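Protein TP_0956 (Treponema pallidum subsp. pallidum, PDB 3U64) is a lipoprotein with tetratricopeptide-like helical repeats that probably serves as the T-component of a TRAP transporter in the syphilis spirochaete. Local coordinates at residues T36-D40 with L41-A45; Q89-P92 with E93-E97; Q138-H141 with K142-R146. All blocks are in the same frame, centred on the assembly; numbering follows the deposited sequence.

How the contacts relate
All three contacts are local ones, closed within a few residues, in an all-helical chain of the TRAP transporter T-component family. They follow one another along the sequence. Contact 1 starts helix 41-61. Contact 2 joins helix 66-89 to helix 96-124. Contact 3 lies on the short helix 137-144. The centres of contacts 1 and 2 are 24 Å apart, with nearest atoms about 7 Å apart. Contact 3 lies on the other side of the chain's centre from both, its centre 40 Å from contact 1 and 42 Å from contact 2. Of the three, contact 1 alone meets another subunit, so it belongs to the assembly as well as to the fold.

Contact 1: residues T36-D40 with L41-A45; sequences TEEDD and LDLVA
Glu38 OE2 is gripped by Asp39 N at 3.0 Å, by Asp40 N at 3.2 Å and by a salt bridge from Arg112 of the second subunit, while the Glu38 chain packs on Val44. OE2 thus ties together two successive backbone amides just before an N-capped helix, 41-61. Both amides come from the anti side of the carboxylate, Asp40 N clearly tilted out of its plane and Asp39 N less so.

Asp40 is the N-cap. Its OD1 accepts from Leu43 N at 2.9 Å, nearly along the C-O bond and with an N-H...O angle of 160°. CG lies anti to the backbone N (chi1 -169°), which carries the carboxylate over the helix start. The carbonyl of Asp40 adds a weak bond from Val44 N, 3.5 Å from Asp40 O.

The second subunit supplies the cations: Lys53 pairs with Glu38 OE1, Arg105 with Asp40 OD2, and Arg112 also with Asp39 OD1. Together they probably offset the negative charge gathered here. The contact therefore joins a helix start to a subunit interface.

Apolar atoms fill in beside the polar ones. Leu43 crosses Asp40 at a slant, CG and CD1 beside the carboxylate, with Leu43 CG 3.5 Å from Asp40 OD1. The Glu38 and Val44 chains run past each other in opposite directions. The first torsion of Glu38 (-173°) sets its CG against Val44 CG2, a tight 3.3 Å pair.

Contact 2: residues Q89-P92 with E93-E97; sequences QYLP and EDEFE
Pro92 and Asp94 meet where the chain turns into helix 96-124, with Asp94 OD1 3.3 Å from Pro92 CB. Asp94 places its CG between its own backbone N and carbonyl carbon (chi1 58°). This rotation brings OD1 back against the CB corner of the Pro92 ring. Asp94 OD1 is farther from the next ring atom, 4.1 Å from Pro92 CG.

Leu91 and Glu95 form a looser pair. Their side chains cross at about a right angle, and Leu91 CD2 is 4.2 Å from Glu95 OE1. The other methyl, Leu91 CD1, faces the backbone at Glu95 O, 4.1 Å away. The first torsion of Glu95 (-110°) lies off the staggered positions, and from there the extended chain carries OE1 toward Leu91 CD2. Leu91 also packs on Gln99 of the helix that follows.

The backbone closes the turn. Glu95 N donates to Pro92 O at 3.0 Å, from above the carbonyl plane and with a bent N-H...O angle of 142°. This i to i+3 bond, with Glu93 and Asp94 both in helical-type conformations, makes residues 92-95 a type I beta turn. It lies on the surface between two helices and leads into Glu95, the N-cap position of helix 96-124.

Contact 3: residues Q138-H141 with K142-R146; sequences QRLH and KVLSR. With SO4 (sulfate ion), chain C.
Leu144 N donates to Leu140 O at 3.0 Å, one of the i to i+4 backbone bonds that build helix 137-144. Val143 N bonds to Arg139 O at the same length, and Lys142 N reaches Gln138 O at 2.9 Å. The next bond, Ser145 N to His141 O, is weak and strongly bent (126°). The Ser145 hydroxyl turns back on the chain. Ser145 OG donates to Lys142 O at 2.8 Å, with chi1 at 81° placing OG between the backbone N and the carbonyl carbon. Lys142 O thus receives the hydroxyl and, weakly, Ser145 N as well.

Apolar contacts occupy the buried side. Leu140 and Leu144 lie side by side and point the same way, with Leu140 CD1 and Leu144 CD1 4.1 Å apart. Both touch Met184 of helix 176-192, and Val143 and Leu144 pack on Phe128 of helix 128-132, so the buried face of the short helix packs on both helices. Val143 CG1 also presses on the backbone, 3.1 Å from Leu140 O.

Ionic contacts belong to Arg139. Its chain bends at chi3 (59°), and the guanidinium presents an edge to a sulfate ion. Arg139 NH2 donates to sulfate O2 at 3.0 Å. A weak bond runs from Arg139 NH1 to sulfate O1 at 3.5 Å. NH2 also forms a salt bridge with Glu131 of helix 128-132, which ties Arg139 to that neighbour.

The guanidinium therefore has one anionic partner from the protein and one from outside it. While held by Glu131, it still offers an N-H edge to a second anion, here one that probably came from the crystallisation liquor.

Contact 1: residues T36-D40 with L41-A45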
ATOM      1  N   THR A  36     -10.509  -2.249 -13.239  1.00 41.68           N
ATOM      2  CA  THR A  36     -11.814  -1.672 -13.594  1.00 42.78           C
ATOM      3  C   THR A  36     -13.007  -2.576 -13.307  1.00 38.45           C
ATOM      4  O   THR A  36     -14.144  -2.091 -13.188  1.00 37.92           O
ATOM      5  CB  THR A  36     -11.876  -1.209 -15.080  1.00 40.84           C
ATOM      6  OG1 THR A  36     -11.715  -2.339 -15.950  1.00 49.15           O
ATOM      7  CG2 THR A  36     -10.786  -0.187 -15.354  1.00 30.23           C
ATOM      8  N   GLU A  37     -12.762  -3.878 -13.189  1.00 32.36           N
ATOM      9  CA  GLU A  37     -13.844  -4.817 -12.862  1.00 41.10           C
ATOM     10  C   GLU A  37     -13.827  -5.245 -11.386  1.00 40.37           C
ATOM     11  O   GLU A  37     -14.579  -6.119 -10.953  1.00 43.25           O
ATOM     12  CB  GLU A  37     -13.800  -6.032 -13.793  1.00 40.10           C
ATOM     13  CG  GLU A  37     -13.825  -5.658 -15.288  1.00 46.34           C
ATOM     14  CD  GLU A  37     -14.793  -4.512 -15.603  1.00 54.93           C
ATOM     15  OE1 GLU A  37     -15.933  -4.528 -15.075  1.00 58.81           O
ATOM     16  OE2 GLU A  37     -14.411  -3.590 -16.370  1.00 52.06           O
ATOM     17  N   GLU A  38     -12.951  -4.612 -10.622  1.00 31.77           N
ATOM     18  CA  GLU A  38     -12.797  -4.903  -9.206  1.00 38.35           C
ATOM     19  C   GLU A  38     -14.062  -4.451  -8.453  1.00 47.31           C
ATOM     20  O   GLU A  38     -14.724  -3.486  -8.862  1.00 46.83           O
ATOM     21  CB  GLU A  38     -11.524  -4.207  -8.699  1.00 32.06           C
ATOM     22  CG  GLU A  38     -11.084  -4.520  -7.284  1.00 43.05           C
ATOM     23  CD  GLU A  38     -10.939  -5.993  -7.019  1.00 34.11           C
ATOM     24  OE1 GLU A  38      -9.822  -6.519  -7.141  1.00 45.17           O
ATOM     25  OE2 GLU A  38     -11.944  -6.633  -6.678  1.00 46.04           O
ATOM     26  N   ASP A  39     -14.437  -5.183  -7.400  1.00 40.47           N
ATOM     27  CA  ASP A  39     -15.485  -4.707  -6.485  1.00 45.16           C
ATOM     28  C   ASP A  39     -14.951  -4.362  -5.080  1.00 42.94           C
ATOM     29  O   ASP A  39     -15.679  -3.841  -4.233  1.00 49.59           O
ATOM     30  CB  ASP A  39     -16.702  -5.655  -6.419  1.00 56.18           C
ATOM     31  CG  ASP A  39     -16.336  -7.088  -6.027  1.00 66.60           C
ATOM     32  OD1 ASP A  39     -15.274  -7.304  -5.420  1.00 55.32           O
ATOM     33  OD2 ASP A  39     -17.128  -8.010  -6.328  1.00 84.79           O
ATOM     34  N   ASP A  40     -13.669  -4.628  -4.858  1.00 44.80           N
ATOM     35  CA  ASP A  40     -13.021  -4.355  -3.576  1.00 43.59           C
ATOM     36  C   ASP A  40     -12.187  -3.072  -3.631  1.00 40.15           C
ATOM     37  O   ASP A  40     -11.065  -3.070  -4.136  1.00 36.54           O
ATOM     38  CB  ASP A  40     -12.118  -5.519  -3.198  1.00 40.80           C
ATOM     39  CG  ASP A  40     -11.625  -5.426  -1.765  1.00 45.01           C
ATOM     40  OD1 ASP A  40     -10.746  -4.590  -1.470  1.00 53.10           O
ATOM     41  OD2 ASP A  40     -12.121  -6.202  -0.930  1.00 40.22           O
ATOM     42  N   LEU A  41     -12.733  -1.987  -3.099  1.00 36.98           N
ATOM     43  CA  LEU A  41     -12.063  -0.691  -3.144  1.00 47.21           C
ATOM     44  C   LEU A  41     -10.683  -0.704  -2.494  1.00 47.33           C
ATOM     45  O   LEU A  41      -9.734  -0.153  -3.038  1.00 51.91           O
ATOM     46  CB  LEU A  41     -12.934   0.383  -2.492  1.00 46.55           C
ATOM     47  CG  LEU A  41     -14.353   0.487  -3.046  1.00 48.22           C
ATOM     48  CD1 LEU A  41     -15.132   1.628  -2.364  1.00 47.24           C
ATOM     49  CD2 LEU A  41     -14.303   0.690  -4.531  1.00 44.56           C
ATOM     50  N   ASP A  42     -10.571  -1.334  -1.334  1.00 42.17           N
ATOM     51  CA  ASP A  42      -9.312  -1.311  -0.591  1.00 44.76           C
ATOM     52  C   ASP A  42      -8.153  -1.928  -1.372  1.00 40.67           C
ATOM     53  O   ASP A  42      -7.043  -1.403  -1.340  1.00 41.03           O
ATOM     54  CB  ASP A  42      -9.465  -1.975   0.779  1.00 46.27           C
ATOM     55  CG  ASP A  42     -10.317  -1.145   1.735  1.00 63.82           C
ATOM     56  OD1 ASP A  42     -10.414   0.083   1.527  1.00 58.95           O
ATOM     57  OD2 ASP A  42     -10.893  -1.719   2.692  1.00 82.71           O
ATOM     58  N   LEU A  43      -8.402  -3.035  -2.066  1.00 34.36           N
ATOM     59  CA  LEU A  43      -7.359  -3.656  -2.884  1.00 42.66           C
ATOM     60  C   LEU A  43      -6.868  -2.695  -3.966  1.00 39.70           C
ATOM     61  O   LEU A  43      -5.671  -2.610  -4.239  1.00 37.17           O
ATOM     62  CB  LEU A  43      -7.855  -4.953  -3.540  1.00 36.89           C
ATOM     63  CG  LEU A  43      -7.885  -6.177  -2.630  1.00 38.13           C
ATOM     64  CD1 LEU A  43      -8.585  -7.346  -3.302  1.00 32.38           C
ATOM     65  CD2 LEU A  43      -6.476  -6.540  -2.236  1.00 37.64           C
ATOM     66  N   VAL A  44      -7.802  -1.982  -4.585  1.00 39.04           N
ATOM     67  CA  VAL A  44      -7.447  -1.009  -5.609  1.00 28.96           C
ATOM     68  C   VAL A  44      -6.657   0.155  -4.986  1.00 41.64           C
ATOM     69  O   VAL A  44      -5.554   0.458  -5.429  1.00 43.35           O
ATOM     70  CB  VAL A  44      -8.673  -0.529  -6.368  1.00 30.68           C
ATOM     71  CG1 VAL A  44      -8.265   0.396  -7.475  1.00 37.17           C
ATOM     72  CG2 VAL A  44      -9.408  -1.735  -6.961  1.00 39.14           C
ATOM     73  N   ALA A  45      -7.204   0.761  -3.929  1.00 27.16           N
ATOM     74  CA  ALA A  45      -6.577   1.888  -3.268  1.00 34.31           C
ATOM     75  C   ALA A  45      -5.148   1.572  -2.862  1.00 37.89           C
ATOM     76  O   ALA A  45      -4.268   2.421  -2.964  1.00 44.48           O
ATOM     77  CB  ALA A  45      -7.409   2.328  -2.038  1.00 32.03           C
TER

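Contact 2: residues Q89-P92 with E93-E97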
ATOM      1  N   GLN A  89     -14.513  13.609   1.487  1.00 45.08           N
ATOM      2  CA  GLN A  89     -15.885  14.089   1.512  1.00 44.20           C
ATOM      3  C   GLN A  89     -16.722  13.341   2.536  1.00 49.55           C
ATOM      4  O   GLN A  89     -17.724  13.857   3.024  1.00 45.72           O
ATOM      5  CB  GLN A  89     -16.522  13.942   0.148  1.00 46.50           C
ATOM      6  CG  GLN A  89     -15.901  14.801  -0.915  1.00 59.62           C
ATOM      7  CD  GLN A  89     -16.863  15.046  -2.053  1.00 71.88           C
ATOM      8  OE1 GLN A  89     -18.048  15.304  -1.825  1.00 76.44           O
ATOM      9  NE2 GLN A  89     -16.370  14.951  -3.284  1.00 71.75           N
ATOM     10  N   TYR A  90     -16.308  12.122   2.864  1.00 47.83           N
ATOM     11  CA  TYR A  90     -17.083  11.314   3.796  1.00 57.88           C
ATOM     12  C   TYR A  90     -16.604  11.510   5.233  1.00 63.44           C
ATOM     13  O   TYR A  90     -17.053  10.823   6.141  1.00 72.09           O
ATOM     14  CB  TYR A  90     -17.058   9.831   3.397  1.00 61.82           C
ATOM     15  CG  TYR A  90     -17.575   9.533   1.995  1.00 59.52           C
ATOM     16  CD1 TYR A  90     -18.392  10.431   1.316  1.00 60.35           C
ATOM     17  CD2 TYR A  90     -17.236   8.356   1.351  1.00 56.90           C
ATOM     18  CE1 TYR A  90     -18.860  10.157   0.026  1.00 56.67           C
ATOM     19  CE2 TYR A  90     -17.696   8.070   0.074  1.00 56.24           C
ATOM     20  CZ  TYR A  90     -18.508   8.970  -0.590  1.00 59.66           C
ATOM     21  OH  TYR A  90     -18.961   8.674  -1.875  1.00 52.92           O
ATOM     22  N   LEU A  91     -15.686  12.451   5.434  1.00 65.32           N
ATOM     23  CA  LEU A  91     -15.228  12.792   6.774  1.00 56.33           C
ATOM     24  C   LEU A  91     -16.289  13.612   7.512  1.00 62.55           C
ATOM     25  O   LEU A  91     -17.133  14.266   6.880  1.00 62.03           O
ATOM     26  CB  LEU A  91     -13.924  13.588   6.728  1.00 45.80           C
ATOM     27  CG  LEU A  91     -12.615  12.969   6.239  1.00 42.89           C
ATOM     28  CD1 LEU A  91     -11.589  14.085   6.152  1.00 38.39           C
ATOM     29  CD2 LEU A  91     -12.106  11.854   7.154  1.00 50.40           C
ATOM     30  N   PRO A  92     -16.246  13.575   8.858  1.00 66.47           N
ATOM     31  CA  PRO A  92     -17.137  14.331   9.751  1.00 67.21           C
ATOM     32  C   PRO A  92     -16.787  15.821   9.833  1.00 66.18           C
ATOM     33  O   PRO A  92     -15.617  16.188   9.718  1.00 68.08           O
ATOM     34  CB  PRO A  92     -16.899  13.681  11.126  1.00 70.56           C
ATOM     35  CG  PRO A  92     -16.146  12.422  10.865  1.00 69.98           C
ATOM     36  CD  PRO A  92     -15.373  12.660   9.610  1.00 69.34           C
ATOM     37  N   GLU A  93     -17.807  16.650  10.032  1.00 70.01           N
ATOM     38  CA  GLU A  93     -17.675  18.092  10.272  1.00 85.81           C
ATOM     39  C   GLU A  93     -16.464  18.543  11.093  1.00 82.66           C
ATOM     40  O   GLU A  93     -15.801  19.520  10.744  1.00 87.27           O
ATOM     41  CB  GLU A  93     -18.933  18.605  10.977  1.00 99.64           C
ATOM     42  CG  GLU A  93     -20.164  18.555  10.119  1.00111.91           C
ATOM     43  CD  GLU A  93     -20.010  19.399   8.878  1.00122.76           C
ATOM     44  OE1 GLU A  93     -19.161  20.319   8.889  1.00125.99           O
ATOM     45  OE2 GLU A  93     -20.729  19.137   7.893  1.00128.33           O
ATOM     46  N   ASP A  94     -16.203  17.864  12.205  1.00 74.46           N
ATOM     47  CA  ASP A  94     -15.173  18.319  13.132  1.00 86.16           C
ATOM     48  C   ASP A  94     -13.763  18.141  12.579  1.00 84.06           C
ATOM     49  O   ASP A  94     -12.845  18.869  12.964  1.00 81.77           O
ATOM     50  CB  ASP A  94     -15.312  17.632  14.494  1.00 96.27           C
ATOM     51  CG  ASP A  94     -15.248  16.123  14.397  1.00105.27           C
ATOM     52  OD1 ASP A  94     -15.213  15.593  13.269  1.00112.21           O
ATOM     53  OD2 ASP A  94     -15.244  15.463  15.454  1.00110.23           O
ATOM     54  N   GLU A  95     -13.594  17.182  11.671  1.00 74.34           N
ATOM     55  CA  GLU A  95     -12.287  16.943  11.082  1.00 67.50           C
ATOM     56  C   GLU A  95     -12.105  17.677   9.770  1.00 55.57           C
ATOM     57  O   GLU A  95     -11.513  17.154   8.835  1.00 51.83           O
ATOM     58  CB  GLU A  95     -11.998  15.450  10.940  1.00 78.54           C
ATOM     59  CG  GLU A  95     -10.911  14.997  11.907  1.00 96.57           C
ATOM     60  CD  GLU A  95     -10.854  13.500  12.085  1.00113.91           C
ATOM     61  OE1 GLU A  95     -10.973  12.776  11.071  1.00118.38           O
ATOM     62  OE2 GLU A  95     -10.690  13.051  13.243  1.00120.96           O
ATOM     63  N   PHE A  96     -12.606  18.905   9.715  1.00 52.57           N
ATOM     64  CA  PHE A  96     -12.485  19.749   8.526  1.00 49.56           C
ATOM     65  C   PHE A  96     -11.021  20.030   8.146  1.00 49.27           C
ATOM     66  O   PHE A  96     -10.703  20.201   6.969  1.00 54.91           O
ATOM     67  CB  PHE A  96     -13.236  21.074   8.741  1.00 38.44           C
ATOM     68  CG  PHE A  96     -12.667  21.918   9.856  1.00 45.42           C
ATOM     69  CD1 PHE A  96     -11.725  22.907   9.589  1.00 53.05           C
ATOM     70  CD2 PHE A  96     -13.076  21.725  11.166  1.00 49.71           C
ATOM     71  CE1 PHE A  96     -11.195  23.688  10.611  1.00 57.55           C
ATOM     72  CE2 PHE A  96     -12.544  22.501  12.207  1.00 59.91           C
ATOM     73  CZ  PHE A  96     -11.605  23.481  11.927  1.00 61.63           C
ATOM     74  N   GLU A  97     -10.140  20.091   9.142  1.00 40.17           N
ATOM     75  CA  GLU A  97      -8.726  20.348   8.890  1.00 46.89           C
ATOM     76  C   GLU A  97      -8.134  19.269   7.982  1.00 52.96           C
ATOM     77  O   GLU A  97      -7.559  19.575   6.939  1.00 56.10           O
ATOM     78  CB  GLU A  97      -7.941  20.418  10.199  1.00 39.71           C
ATOM     79  CG  GLU A  97      -8.350  21.550  11.130  1.00 59.89           C
ATOM     80  CD  GLU A  97      -7.633  21.485  12.477  1.00 72.37           C
ATOM     81  OE1 GLU A  97      -6.545  22.092  12.612  1.00 72.00           O
ATOM     82  OE2 GLU A  97      -8.153  20.815  13.400  1.00 74.84           O
TER

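Contact 3: residues Q138-H141 with K142-R146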
ATOM      1  N   GLN A 138      -7.728  34.501 -29.736  1.00 40.53           N
ATOM      2  CA  GLN A 138      -7.450  34.140 -31.120  1.00 48.57           C
ATOM      3  C   GLN A 138      -6.346  33.083 -31.230  1.00 45.94           C
ATOM      4  O   GLN A 138      -6.403  32.191 -32.079  1.00 46.38           O
ATOM      5  CB  GLN A 138      -7.079  35.386 -31.919  1.00 55.04           C
ATOM      6  CG  GLN A 138      -6.231  35.102 -33.133  1.00 67.29           C
ATOM      7  CD  GLN A 138      -5.906  36.364 -33.893  1.00 87.04           C
ATOM      8  OE1 GLN A 138      -6.647  37.349 -33.821  1.00 89.69           O
ATOM      9  NE2 GLN A 138      -4.791  36.351 -34.620  1.00 91.70           N
ATOM     10  N   ARG A 139      -5.348  33.181 -30.360  1.00 42.99           N
ATOM     11  CA  ARG A 139      -4.315  32.159 -30.289  1.00 43.05           C
ATOM     12  C   ARG A 139      -4.894  30.866 -29.704  1.00 41.36           C
ATOM     13  O   ARG A 139      -4.585  29.766 -30.169  1.00 50.47           O
ATOM     14  CB  ARG A 139      -3.101  32.666 -29.486  1.00 40.14           C
ATOM     15  CG  ARG A 139      -2.356  33.842 -30.182  1.00 42.20           C
ATOM     16  CD  ARG A 139      -1.281  34.496 -29.296  1.00 41.88           C
ATOM     17  NE  ARG A 139      -0.252  33.550 -28.857  1.00 45.85           N
ATOM     18  CZ  ARG A 139       0.636  33.801 -27.898  1.00 53.91           C
ATOM     19  NH1 ARG A 139       0.624  34.969 -27.261  1.00 56.97           N
ATOM     20  NH2 ARG A 139       1.529  32.883 -27.570  1.00 48.27           N
ATOM     21  N   LEU A 140      -5.754  30.998 -28.701  1.00 35.12           N
ATOM     22  CA  LEU A 140      -6.395  29.821 -28.099  1.00 39.39           C
ATOM     23  C   LEU A 140      -7.215  29.059 -29.149  1.00 48.93           C
ATOM     24  O   LEU A 140      -7.071  27.838 -29.317  1.00 37.74           O
ATOM     25  CB  LEU A 140      -7.288  30.257 -26.949  1.00 37.49           C
ATOM     26  CG  LEU A 140      -8.134  29.201 -26.240  1.00 41.29           C
ATOM     27  CD1 LEU A 140      -7.261  28.065 -25.732  1.00 39.71           C
ATOM     28  CD2 LEU A 140      -8.878  29.855 -25.086  1.00 40.02           C
ATOM     29  N   HIS A 141      -8.058  29.802 -29.861  1.00 47.82           N
ATOM     30  CA  HIS A 141      -8.920  29.244 -30.894  1.00 46.47           C
ATOM     31  C   HIS A 141      -8.124  28.682 -32.072  1.00 46.53           C
ATOM     32  O   HIS A 141      -8.492  27.657 -32.649  1.00 45.22           O
ATOM     33  CB  HIS A 141      -9.909  30.313 -31.387  1.00 52.24           C
ATOM     34  CG  HIS A 141     -10.816  29.835 -32.476  1.00 66.82           C
ATOM     35  ND1 HIS A 141     -10.465  29.875 -33.811  1.00 76.19           N
ATOM     36  CD2 HIS A 141     -12.058  29.295 -32.431  1.00 73.83           C
ATOM     37  CE1 HIS A 141     -11.451  29.382 -34.540  1.00 76.55           C
ATOM     38  NE2 HIS A 141     -12.430  29.026 -33.728  1.00 76.17           N
ATOM     39  N   LYS A 142      -7.028  29.344 -32.429  1.00 44.57           N
ATOM     40  CA  LYS A 142      -6.239  28.879 -33.560  1.00 47.91           C
ATOM     41  C   LYS A 142      -5.571  27.559 -33.216  1.00 48.48           C
ATOM     42  O   LYS A 142      -5.519  26.650 -34.046  1.00 42.49           O
ATOM     43  CB  LYS A 142      -5.191  29.907 -33.983  1.00 57.85           C
ATOM     44  CG  LYS A 142      -4.478  29.559 -35.288  1.00 70.07           C
ATOM     45  CD  LYS A 142      -3.461  30.633 -35.695  1.00 72.99           C
ATOM     46  CE  LYS A 142      -2.213  30.564 -34.815  1.00 71.86           C
ATOM     47  NZ  LYS A 142      -1.290  31.721 -35.003  1.00 77.50           N
ATOM     48  N   VAL A 143      -5.067  27.436 -31.991  1.00 38.46           N
ATOM     49  CA  VAL A 143      -4.378  26.200 -31.639  1.00 38.25           C
ATOM     50  C   VAL A 143      -5.367  25.056 -31.446  1.00 37.44           C
ATOM     51  O   VAL A 143      -5.058  23.905 -31.745  1.00 38.53           O
ATOM     52  CB  VAL A 143      -3.459  26.329 -30.401  1.00 34.84           C
ATOM     53  CG1 VAL A 143      -4.274  26.499 -29.095  1.00 34.34           C
ATOM     54  CG2 VAL A 143      -2.594  25.091 -30.299  1.00 29.30           C
ATOM     55  N   LEU A 144      -6.562  25.371 -30.962  1.00 38.77           N
ATOM     56  CA  LEU A 144      -7.565  24.329 -30.777  1.00 44.11           C
ATOM     57  C   LEU A 144      -8.093  23.861 -32.133  1.00 44.25           C
ATOM     58  O   LEU A 144      -8.618  22.759 -32.251  1.00 40.62           O
ATOM     59  CB  LEU A 144      -8.715  24.788 -29.864  1.00 42.55           C
ATOM     60  CG  LEU A 144      -8.398  24.967 -28.370  1.00 47.93           C
ATOM     61  CD1 LEU A 144      -9.644  25.353 -27.582  1.00 44.25           C
ATOM     62  CD2 LEU A 144      -7.785  23.722 -27.766  1.00 43.51           C
ATOM     63  N   SER A 145      -7.942  24.692 -33.160  1.00 44.45           N
ATOM     64  CA  SER A 145      -8.459  24.324 -34.475  1.00 45.48           C
ATOM     65  C   SER A 145      -7.527  23.315 -35.170  1.00 45.68           C
ATOM     66  O   SER A 145      -7.888  22.692 -36.177  1.00 47.71           O
ATOM     67  CB  SER A 145      -8.682  25.568 -35.338  1.00 41.47           C
ATOM     68  OG  SER A 145      -7.467  26.004 -35.929  1.00 42.60           O
ATOM     69  N   ARG A 146      -6.339  23.143 -34.603  1.00 41.93           N
ATOM     70  CA  ARG A 146      -5.380  22.178 -35.120  1.00 45.00           C
ATOM     71  C   ARG A 146      -5.700  20.754 -34.652  1.00 47.35           C
ATOM     72  O   ARG A 146      -5.283  19.772 -35.275  1.00 41.98           O
ATOM     73  CB  ARG A 146      -3.956  22.580 -34.722  1.00 38.13           C
ATOM     74  CG  ARG A 146      -3.529  23.938 -35.283  1.00 42.51           C
ATOM     75  CD  ARG A 146      -2.176  24.367 -34.737  1.00 47.95           C
ATOM     76  NE  ARG A 146      -1.104  23.453 -35.125  1.00 48.60           N
ATOM     77  CZ  ARG A 146       0.119  23.462 -34.597  1.00 51.82           C
ATOM     78  NH1 ARG A 146       0.424  24.346 -33.648  1.00 48.96           N
ATOM     79  NH2 ARG A 146       1.036  22.592 -35.022  1.00 46.30           N
TER
HETATM   80  S   SO4 C 304       4.116  34.626 -25.490  1.00103.73           S
HETATM   81  O1  SO4 C 304       3.904  35.727 -26.427  1.00104.72           O
HETATM   82  O2  SO4 C 304       4.224  33.370 -26.236  1.00100.93           O
HETATM   83  O3  SO4 C 304       5.369  34.857 -24.779  1.00102.24           O
HETATM   84  O4  SO4 C 304       3.007  34.574 -24.531  1.00 89.10           O